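Local coordinates for protein DNA ligase (Archaeoglobus fulgidus, PDB 3GDE) that probably seals nicks in double-stranded DNA during replication, recombination and repair, using ATP and passing through an adenylated lysine intermediate, at residues Val79-Ser82 / Glu83-Met87; Leu479-Met482 / Phe483-Leu486; Glu384-Lys387 / Met388-Ala392; Ala234-Leu237 / Glu238-Val241. All blocks are in the same frame, centred on the assembly; numbering follows the deposited sequence.

All four interactions are local, between neighbouring residues on or at the ends of helices. Interaction 1, at the start of helix 81-91 in the N-terminal region, is a surface contact ruled by charge and a bridging water; interactions 2, 3 and 4 are partly buried, each with one side packed against the fold. Interaction 2 closes helix 473-483 in the OB-fold region, with an aromatic core on one side and an ion pair on the other; its centre lies about 17 Å from that of interaction 1. Interactions 3 and 4 belong to the adenylation domain and touch: Leu237 packs on Val385 and Tyr389, and Arg386 pairs with Glu238. Interaction 3 is mid-helix, whereas interaction 4 relies on serine hydroxyls at a helix start.

Interaction 1: Val79-Ser82 / Glu83-Met87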
loop_
_atom_site.group_PDB
_atom_site.type_symbol
_atom_site.label_atom_id
_atom_site.label_comp_id
_atom_site.label_asym_id
_atom_site.label_seq_id
_atom_site.Cartn_x
_atom_site.Cartn_y
_atom_site.Cartn_z
ATOM N N VAL A 79 27.590 -13.598 -17.703
ATOM C CA VAL A 79 27.020 -12.886 -18.853
ATOM C C VAL A 79 26.881 -11.389 -18.556
ATOM O O VAL A 79 26.534 -10.995 -17.434
ATOM C CB VAL A 79 25.686 -13.511 -19.404
ATOM C CG1 VAL A 79 25.499 -14.959 -18.944
ATOM C CG2 VAL A 79 24.488 -12.686 -19.045
ATOM N N LYS A 80 27.181 -10.557 -19.552
ATOM C CA LYS A 80 27.200 -9.112 -19.321
ATOM C C LYS A 80 25.800 -8.546 -19.169
ATOM O O LYS A 80 24.833 -9.116 -19.677
ATOM C CB LYS A 80 27.995 -8.371 -20.403
ATOM C CG LYS A 80 29.486 -8.736 -20.460
ATOM C CD LYS A 80 30.326 -8.138 -19.290
ATOM C CE LYS A 80 30.478 -9.090 -18.078
ATOM N NZ LYS A 80 31.094 -10.413 -18.420
ATOM N N ARG A 81 25.705 -7.425 -18.465
ATOM C CA ARG A 81 24.418 -6.828 -18.108
ATOM C C ARG A 81 23.535 -6.523 -19.325
ATOM O O ARG A 81 22.325 -6.749 -19.278
ATOM C CB ARG A 81 24.622 -5.578 -17.248
ATOM C CG ARG A 81 23.325 -5.023 -16.688
ATOM C CD ARG A 81 23.558 -3.932 -15.676
ATOM N NE ARG A 81 22.342 -3.145 -15.536
ATOM C CZ ARG A 81 22.160 -2.169 -14.653
ATOM N NH1 ARG A 81 23.125 -1.850 -13.799
ATOM N NH2 ARG A 81 20.997 -1.522 -14.620
ATOM N N SER A 82 24.147 -6.034 -20.406
ATOM C CA SER A 82 23.424 -5.730 -21.655
ATOM C C SER A 82 22.681 -6.947 -22.210
ATOM O O SER A 82 21.555 -6.823 -22.683
ATOM C CB SER A 82 24.369 -5.140 -22.716
ATOM O OG SER A 82 25.361 -6.081 -23.107
ATOM N N GLU A 83 23.304 -8.120 -22.124
ATOM C CA GLU A 83 22.638 -9.369 -22.515
ATOM C C GLU A 83 21.503 -9.782 -21.559
ATOM O O GLU A 83 20.455 -10.241 -22.009
ATOM C CB GLU A 83 23.652 -10.507 -22.678
ATOM C CG GLU A 83 23.073 -11.760 -23.348
ATOM C CD GLU A 83 24.127 -12.805 -23.713
ATOM O OE1 GLU A 83 25.336 -12.473 -23.789
ATOM O OE2 GLU A 83 23.735 -13.975 -23.923
ATOM N N ILE A 84 21.714 -9.626 -20.253
ATOM C CA ILE A 84 20.682 -9.948 -19.257
ATOM C C ILE A 84 19.457 -9.034 -19.430
ATOM O O ILE A 84 18.322 -9.468 -19.233
ATOM C CB ILE A 84 21.217 -9.855 -17.794
ATOM C CG1 ILE A 84 22.495 -10.693 -17.627
ATOM C CG2 ILE A 84 20.134 -10.295 -16.802
ATOM C CD1 ILE A 84 23.133 -10.672 -16.234
ATOM N N GLU A 85 19.704 -7.777 -19.798
ATOM C CA GLU A 85 18.640 -6.817 -20.083
ATOM C C GLU A 85 17.839 -7.200 -21.327
ATOM O O GLU A 85 16.608 -7.148 -21.310
ATOM C CB GLU A 85 19.195 -5.390 -20.164
ATOM C CG GLU A 85 19.641 -4.873 -18.795
ATOM C CD GLU A 85 20.511 -3.635 -18.843
ATOM O OE1 GLU A 85 20.991 -3.264 -19.937
ATOM O OE2 GLU A 85 20.721 -3.026 -17.770
ATOM N N SER A 86 18.512 -7.642 -22.386
ATOM C CA SER A 86 17.781 -8.107 -23.562
ATOM C C SER A 86 16.974 -9.367 -23.244
ATOM O O SER A 86 15.897 -9.571 -23.803
ATOM C CB SER A 86 18.712 -8.333 -24.761
ATOM O OG SER A 86 19.212 -9.655 -24.785
ATOM N N MET A 87 17.499 -10.199 -22.341
ATOM C CA MET A 87 16.792 -11.390 -21.870
ATOM C C MET A 87 15.489 -11.048 -21.129
ATOM O O MET A 87 14.501 -11.759 -21.284
ATOM C CB MET A 87 17.695 -12.253 -20.985
ATOM C CG MET A 87 18.852 -12.950 -21.707
ATOM S SD MET A 87 19.926 -13.861 -20.560
ATOM C CE MET A 87 18.956 -15.363 -20.325
HETATM O O HOH W 1 27.746 -11.787 -22.016
#
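Val79, just before the helix, faces Ile84, though their fit as modelled is too close and doubtful; the apolar setting comes from helix 94-108, where Val79 meets Leu101 and Ile84 meets Val97. Lys80 follows as the N-cap residue. Its carbonyl O accepts the first helical bond, from Ile84 N at 3.2 Å, while Glu83 N makes only a weak one to the same oxygen. A water accepts from Lys80 N and donates to Glu83 OE1, its oxygen 3.1 Å from that atom. The amine of Lys80 turns back to the carbonyl of Gly78. In Arg81, CG anti to the backbone N (chi1 -172°) and a chain extended from there carry NE to Glu85, one turn on. This NE gives a 2.8 Å salt-bridge bond to Glu85 OE2, met from above the carboxylate plane; the two flat groups stand 79° apart, and a single N-H makes the bond. Ser82 O accepts Ser86 N at 3.2 Å, and Ser86 OG bonds back to Glu83 O. The whole is a helix N-terminus with acids in the first turns, where their charge would probably favour the helix dipole, and an i to i+4 Arg-Glu pair on the surface of the helical N-terminal DNA ligase region.

Interaction 2: Leu479-Met482 / Phe483-Leu486; sequences LTEM and FRPL
Glu481 and Arg484 form a salt bridge three residues apart, OE1 to NH1 at 2.8 Å. As a hydrogen bond it is weak, because the N-H points well off the oxygen (115°), so charge attraction probably does most of the work. The two chains run side by side in the same direction. Glu481 is bent at chi2 (-63°), which folds its carboxylate over to the edge of the guanidinium, and Arg484 is bent at chi3 to meet it; the two planes are 59° apart. Long, flexible charged chains suit this exposed side of the helix end. The backbone supplies the next layer: Arg484 N donates to Thr480 O at 3.0 Å, whereas Phe483 N makes only weak bonds, to Leu479 O and Thr480 O, as the last helical turn gives way to the 3-10 segment 484-486. Pro485 has no N-H to offer, and its CD lies 3.4 Å from Glu481 O, where a further helical bond would otherwise form.

Farther out, the methyl CG2 of Thr480 rests over one face of the guanidinium, 3.8 Å from Arg484 NH1, while its hydroxyl is engaged by Leu476 O and Leu446 N. On the buried side, Leu479 and Phe483 approach loosely, CB to CD2 at 4.4 Å. Both reach strands of the barrel: Phe483 stacks on Phe497, and both touch Phe503. A helix between the third and fourth strands of the barrel marks the OB fold, and here helix 473-483 lies between strands 461-467 and 487-491.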
loop_
_atom_site.group_PDB
_atom_site.type_symbol
_atom_site.label_atom_id
_atom_site.label_comp_id
_atom_site.label_asym_id
_atom_site.label_seq_id
_atom_site.Cartn_x
_atom_site.Cartn_y
_atom_site.Cartn_z
ATOM N N LEU A 479 9.998 10.689 -15.811
ATOM C CA LEU A 479 9.244 9.441 -15.816
ATOM C C LEU A 479 9.854 8.404 -16.749
ATOM O O LEU A 479 9.789 7.201 -16.470
ATOM C CB LEU A 479 7.784 9.690 -16.196
ATOM C CG LEU A 479 6.938 10.489 -15.204
ATOM C CD1 LEU A 479 5.609 10.840 -15.844
ATOM C CD2 LEU A 479 6.749 9.754 -13.861
ATOM N N THR A 480 10.424 8.884 -17.857
ATOM C CA THR A 480 11.167 8.048 -18.803
ATOM C C THR A 480 12.394 7.429 -18.120
ATOM O O THR A 480 12.667 6.237 -18.289
ATOM C CB THR A 480 11.599 8.852 -20.071
ATOM O OG1 THR A 480 10.436 9.315 -20.774
ATOM C CG2 THR A 480 12.462 7.993 -21.015
ATOM N N GLU A 481 13.109 8.230 -17.333
ATOM C CA GLU A 481 14.307 7.742 -16.660
ATOM C C GLU A 481 13.988 6.705 -15.587
ATOM O O GLU A 481 14.732 5.741 -15.420
ATOM C CB GLU A 481 15.143 8.885 -16.079
ATOM C CG GLU A 481 15.721 9.843 -17.133
ATOM C CD GLU A 481 16.692 9.165 -18.091
ATOM O OE1 GLU A 481 16.350 9.005 -19.297
ATOM O OE2 GLU A 481 17.794 8.774 -17.626
ATOM N N MET A 482 12.876 6.884 -14.879
ATOM C CA MET A 482 12.499 5.920 -13.850
ATOM C C MET A 482 11.799 4.662 -14.375
ATOM O O MET A 482 11.773 3.647 -13.687
ATOM C CB MET A 482 11.721 6.580 -12.702
ATOM C CG MET A 482 10.261 6.904 -12.971
ATOM S SD MET A 482 9.580 7.730 -11.515
ATOM C CE MET A 482 10.305 9.359 -11.685
ATOM N N PHE A 483 11.282 4.724 -15.601
ATOM C CA PHE A 483 10.566 3.599 -16.219
ATOM C C PHE A 483 11.413 2.717 -17.102
ATOM O O PHE A 483 11.136 1.523 -17.243
ATOM C CB PHE A 483 9.442 4.103 -17.098
ATOM C CG PHE A 483 8.154 4.239 -16.399
ATOM C CD1 PHE A 483 7.746 3.274 -15.485
ATOM C CD2 PHE A 483 7.319 5.315 -16.684
ATOM C CE1 PHE A 483 6.547 3.388 -14.848
ATOM C CE2 PHE A 483 6.111 5.445 -16.061
ATOM C CZ PHE A 483 5.719 4.484 -15.127
ATOM N N ARG A 484 12.404 3.333 -17.741
ATOM C CA ARG A 484 13.315 2.644 -18.649
ATOM C C ARG A 484 13.814 1.281 -18.116
ATOM O O ARG A 484 13.672 0.281 -18.814
ATOM C CB ARG A 484 14.477 3.567 -19.060
ATOM C CG ARG A 484 15.351 2.997 -20.165
ATOM C CD ARG A 484 16.419 3.992 -20.632
ATOM N NE ARG A 484 16.017 4.674 -21.865
ATOM C CZ ARG A 484 15.861 5.988 -21.997
ATOM N NH1 ARG A 484 16.079 6.810 -20.969
ATOM N NH2 ARG A 484 15.494 6.483 -23.174
ATOM N N PRO A 485 14.370 1.235 -16.875
ATOM C CA PRO A 485 14.881 -0.047 -16.335
ATOM C C PRO A 485 13.814 -1.132 -16.191
ATOM O O PRO A 485 14.136 -2.320 -16.164
ATOM C CB PRO A 485 15.397 0.334 -14.947
ATOM C CG PRO A 485 15.590 1.805 -14.983
ATOM C CD PRO A 485 14.560 2.340 -15.912
ATOM N N LEU A 486 12.556 -0.709 -16.109
ATOM C CA LEU A 486 11.442 -1.608 -15.847
ATOM C C LEU A 486 10.802 -2.153 -17.119
ATOM O O LEU A 486 9.815 -2.883 -17.035
ATOM C CB LEU A 486 10.379 -0.903 -14.987
ATOM C CG LEU A 486 10.791 -0.231 -13.668
ATOM C CD1 LEU A 486 9.540 0.232 -12.936
ATOM C CD2 LEU A 486 11.628 -1.148 -12.758
#

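Interaction 3: Glu384-Lys387 / Met388-Ala392; sequences EVRK and MYDEA
Lys387 and Glu391, with Arg386 and Asp390 beside them, make an i to i+4 contact along the outer side of an alpha helix, residues 382-394 of the adenylation domain, the nucleotidyltransferase fold of ATP-dependent ligases. The helix is amphipathic. Val385 and Met388 face inward, toward strand 247-252, which carries Glu250 and Lys252, the predicted ATP-binding and adenylated residues. The flexible, unbranched methionine lies across the paired strands 247-252 and 371-379, against Val249, Trp251, Lys375 and Ile377. Tyr389 packs against Leu237 and Val400, CG anti to the backbone N (chi1 -178°), and Arg386 O lies at the ring's edge.

Regular helical bonds carry the backbone. Tyr389 N to Val385 O is nearly straight at the hydrogen (168°), and Asp390 N to Arg386 O is just as straight and shorter, at 2.8 Å. The charged side chains add one loose pairing. It is not that of Arg386 and Asp390, which are near but not in contact: Arg386 NE and Asp390 OD1 stay 5.4 Å apart, and the guanidinium forms its salt bridge with Glu238 of helix 237-243 instead. The closest side-chain approach is aliphatic, Arg386 CG to Asp390 OD1 at 4.1 Å. Long polar chains suit these outward positions, since their ends can reach over the helix surface. Lys387, bent at chi3 and chi4, curls its amine round toward the acid one turn on. The two chains run alongside each other, and the resulting salt bridge is long, Lys387 NZ standing 3.7 Å from Glu391 OE1.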
loop_
_atom_site.group_PDB
_atom_site.type_symbol
_atom_site.label_atom_id
_atom_site.label_comp_id
_atom_site.label_asym_id
_atom_site.label_seq_id
_atom_site.Cartn_x
_atom_site.Cartn_y
_atom_site.Cartn_z
ATOM N N GLU A 384 -28.291 23.208 8.177
ATOM C CA GLU A 384 -27.145 23.293 9.086
ATOM C C GLU A 384 -25.889 22.642 8.492
ATOM O O GLU A 384 -24.796 23.208 8.569
ATOM C CB GLU A 384 -27.474 22.693 10.458
ATOM C CG GLU A 384 -28.130 23.670 11.428
ATOM C CD GLU A 384 -27.931 23.277 12.892
ATOM O OE1 GLU A 384 -27.620 22.092 13.167
ATOM O OE2 GLU A 384 -28.090 24.157 13.776
ATOM N N VAL A 385 -26.057 21.468 7.888
ATOM C CA VAL A 385 -24.934 20.774 7.252
ATOM C C VAL A 385 -24.445 21.482 5.984
ATOM O O VAL A 385 -23.244 21.491 5.714
ATOM C CB VAL A 385 -25.178 19.229 7.075
ATOM C CG1 VAL A 385 -26.622 18.920 6.778
ATOM C CG2 VAL A 385 -24.238 18.609 6.024
ATOM N N ARG A 386 -25.356 22.114 5.241
ATOM C CA ARG A 386 -24.959 22.958 4.102
ATOM C C ARG A 386 -24.167 24.205 4.529
ATOM O O ARG A 386 -23.270 24.650 3.814
ATOM C CB ARG A 386 -26.157 23.337 3.226
ATOM C CG ARG A 386 -25.753 24.028 1.922
ATOM C CD ARG A 386 -26.807 23.892 0.832
ATOM N NE ARG A 386 -26.569 22.739 -0.039
ATOM C CZ ARG A 386 -27.404 21.709 -0.192
ATOM N NH1 ARG A 386 -28.558 21.657 0.466
ATOM N NH2 ARG A 386 -27.080 20.726 -1.017
ATOM N N LYS A 387 -24.482 24.744 5.704
ATOM C CA LYS A 387 -23.750 25.884 6.253
ATOM C C LYS A 387 -22.311 25.512 6.602
ATOM O O LYS A 387 -21.391 26.305 6.394
ATOM C CB LYS A 387 -24.469 26.435 7.490
ATOM C CG LYS A 387 -23.923 27.764 8.003
ATOM C CD LYS A 387 -24.979 28.547 8.794
ATOM C CE LYS A 387 -24.944 28.219 10.285
ATOM N NZ LYS A 387 -23.753 28.810 10.965
ATOM N N MET A 388 -22.128 24.310 7.145
ATOM C CA MET A 388 -20.797 23.793 7.474
ATOM C C MET A 388 -20.017 23.502 6.200
ATOM O O MET A 388 -18.855 23.875 6.081
ATOM C CB MET A 388 -20.896 22.528 8.328
ATOM C CG MET A 388 -19.732 22.388 9.281
ATOM S SD MET A 388 -19.636 20.791 10.083
ATOM C CE MET A 388 -18.687 21.234 11.532
ATOM N N TYR A 389 -20.684 22.839 5.258
ATOM C CA TYR A 389 -20.184 22.583 3.907
ATOM C C TYR A 389 -19.672 23.865 3.240
ATOM O O TYR A 389 -18.513 23.936 2.820
ATOM C CB TYR A 389 -21.304 21.920 3.095
ATOM C CG TYR A 389 -20.992 21.514 1.671
ATOM C CD1 TYR A 389 -20.235 20.378 1.388
ATOM C CD2 TYR A 389 -21.511 22.243 0.599
ATOM C CE1 TYR A 389 -19.974 20.000 0.066
ATOM C CE2 TYR A 389 -21.258 21.879 -0.718
ATOM C CZ TYR A 389 -20.493 20.762 -0.979
ATOM O OH TYR A 389 -20.268 20.412 -2.284
ATOM N N ASP A 390 -20.528 24.883 3.177
ATOM C CA ASP A 390 -20.141 26.194 2.661
ATOM C C ASP A 390 -18.928 26.771 3.384
ATOM O O ASP A 390 -17.993 27.245 2.736
ATOM C CB ASP A 390 -21.322 27.168 2.723
ATOM C CG ASP A 390 -22.407 26.846 1.706
ATOM O OD1 ASP A 390 -22.255 25.883 0.913
ATOM O OD2 ASP A 390 -23.423 27.568 1.693
ATOM N N GLU A 391 -18.938 26.713 4.717
ATOM C CA GLU A 391 -17.831 27.216 5.533
ATOM C C GLU A 391 -16.523 26.472 5.260
ATOM O O GLU A 391 -15.463 27.100 5.148
ATOM C CB GLU A 391 -18.177 27.158 7.030
ATOM C CG GLU A 391 -19.015 28.347 7.530
ATOM C CD GLU A 391 -19.187 28.366 9.053
ATOM O OE1 GLU A 391 -20.345 28.534 9.518
ATOM O OE2 GLU A 391 -18.170 28.208 9.788
ATOM N N ALA A 392 -16.609 25.145 5.149
ATOM C CA ALA A 392 -15.451 24.303 4.883
ATOM C C ALA A 392 -14.808 24.660 3.542
ATOM O O ALA A 392 -13.591 24.853 3.456
ATOM C CB ALA A 392 -15.841 22.829 4.930
#

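Interaction 4: Ala234-Leu237 / Glu238-Val241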
loop_
_atom_site.group_PDB
_atom_site.type_symbol
_atom_site.label_atom_id
_atom_site.label_comp_id
_atom_site.label_asym_id
_atom_site.label_seq_id
_atom_site.Cartn_x
_atom_site.Cartn_y
_atom_site.Cartn_z
ATOM N N ALA A 234 -20.764 10.124 -0.969
ATOM C CA ALA A 234 -22.207 10.340 -1.019
ATOM C C ALA A 234 -22.585 10.997 -2.334
ATOM O O ALA A 234 -21.813 11.791 -2.880
ATOM C CB ALA A 234 -22.664 11.212 0.152
ATOM N N GLU A 235 -23.772 10.661 -2.831
ATOM C CA GLU A 235 -24.315 11.247 -4.057
ATOM C C GLU A 235 -24.526 12.743 -3.879
ATOM O O GLU A 235 -24.132 13.547 -4.726
ATOM C CB GLU A 235 -25.655 10.593 -4.396
ATOM C CG GLU A 235 -25.700 9.075 -4.197
ATOM C CD GLU A 235 -27.122 8.542 -4.040
ATOM O OE1 GLU A 235 -27.307 7.542 -3.304
ATOM O OE2 GLU A 235 -28.055 9.128 -4.643
ATOM N N SER A 236 -25.150 13.100 -2.756
ATOM C CA SER A 236 -25.433 14.483 -2.411
ATOM C C SER A 236 -25.524 14.648 -0.901
ATOM O O SER A 236 -25.660 13.672 -0.157
ATOM C CB SER A 236 -26.745 14.942 -3.052
ATOM O OG SER A 236 -27.861 14.354 -2.399
ATOM N N LEU A 237 -25.468 15.905 -0.471
ATOM C CA LEU A 237 -25.557 16.287 0.932
ATOM C C LEU A 237 -26.875 15.846 1.595
ATOM O O LEU A 237 -26.863 15.254 2.679
ATOM C CB LEU A 237 -25.358 17.800 1.032
ATOM C CG LEU A 237 -25.179 18.501 2.370
ATOM C CD1 LEU A 237 -24.244 19.674 2.172
ATOM C CD2 LEU A 237 -26.527 18.972 2.900
ATOM N N GLU A 238 -27.999 16.121 0.936
ATOM C CA GLU A 238 -29.324 15.827 1.500
ATOM C C GLU A 238 -29.743 14.353 1.419
ATOM O O GLU A 238 -30.632 13.925 2.154
ATOM C CB GLU A 238 -30.412 16.735 0.903
ATOM C CG GLU A 238 -30.412 16.834 -0.620
ATOM C CD GLU A 238 -29.417 17.863 -1.143
ATOM O OE1 GLU A 238 -29.325 18.963 -0.550
ATOM O OE2 GLU A 238 -28.733 17.570 -2.149
ATOM N N SER A 239 -29.107 13.584 0.539
ATOM C CA SER A 239 -29.343 12.142 0.481
ATOM C C SER A 239 -28.598 11.431 1.605
ATOM O O SER A 239 -29.103 10.464 2.187
ATOM C CB SER A 239 -28.908 11.576 -0.863
ATOM O OG SER A 239 -27.552 11.891 -1.125
ATOM N N ALA A 240 -27.393 11.914 1.898
ATOM C CA ALA A 240 -26.597 11.403 3.008
ATOM C C ALA A 240 -27.274 11.710 4.345
ATOM O O ALA A 240 -27.441 10.821 5.186
ATOM C CB ALA A 240 -25.192 11.995 2.968
ATOM N N VAL A 241 -27.691 12.963 4.519
ATOM C CA VAL A 241 -28.260 13.420 5.791
ATOM C C VAL A 241 -29.741 13.034 5.960
ATOM O O VAL A 241 -30.418 13.515 6.874
ATOM C CB VAL A 241 -27.998 14.948 6.027
ATOM C CG1 VAL A 241 -28.896 15.800 5.157
ATOM C CG2 VAL A 241 -28.161 15.320 7.499
HETATM O O HOH W 2 -25.480 9.158 -0.520
HETATM O O HOH W 3 -30.377 15.758 -3.655
HETATM O O HOH W 4 -26.409 18.452 -2.241
#
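Ser236 and Ser239 form the tight part of this contact, at the start of helix 237-243 in the adenylation domain, where Ser236 holds the N-cap position. Ser239 OG donates to Ser236 O at 2.8 Å, and Ala240 N reaches the same Ser236 O at 3.2 Å, from the same face of its plane. Two bonds therefore grip this carbonyl. The hydroxyls of Ser236 and Ser239 also sit 2.8 Å apart, OG to OG, since both are turned back over the backbone (chi1 73° for Ser236); a short hydroxyl side chain is what such a tight turn accommodates. On the inner side, small Ala240 lets the chain close in, its CB 3.9 Å from Ala234 CB, and both touch Leu419 on strand 419-422, next to the predicted ATP-binding Lys420. Leu237 packs instead on helix 382-394.

The other side is looser and watered. Glu238 is bent at chi2 (-84°), bringing OE2 back above the helix start, while OE1 pairs with Arg386. One water links OE2 with Ser236 OG, and a second links it with the backbone N-H of Leu237. A third water accepts from Glu235 N and gives only a weak bond to Ser239 OG, 3.5 Å from its oxygen.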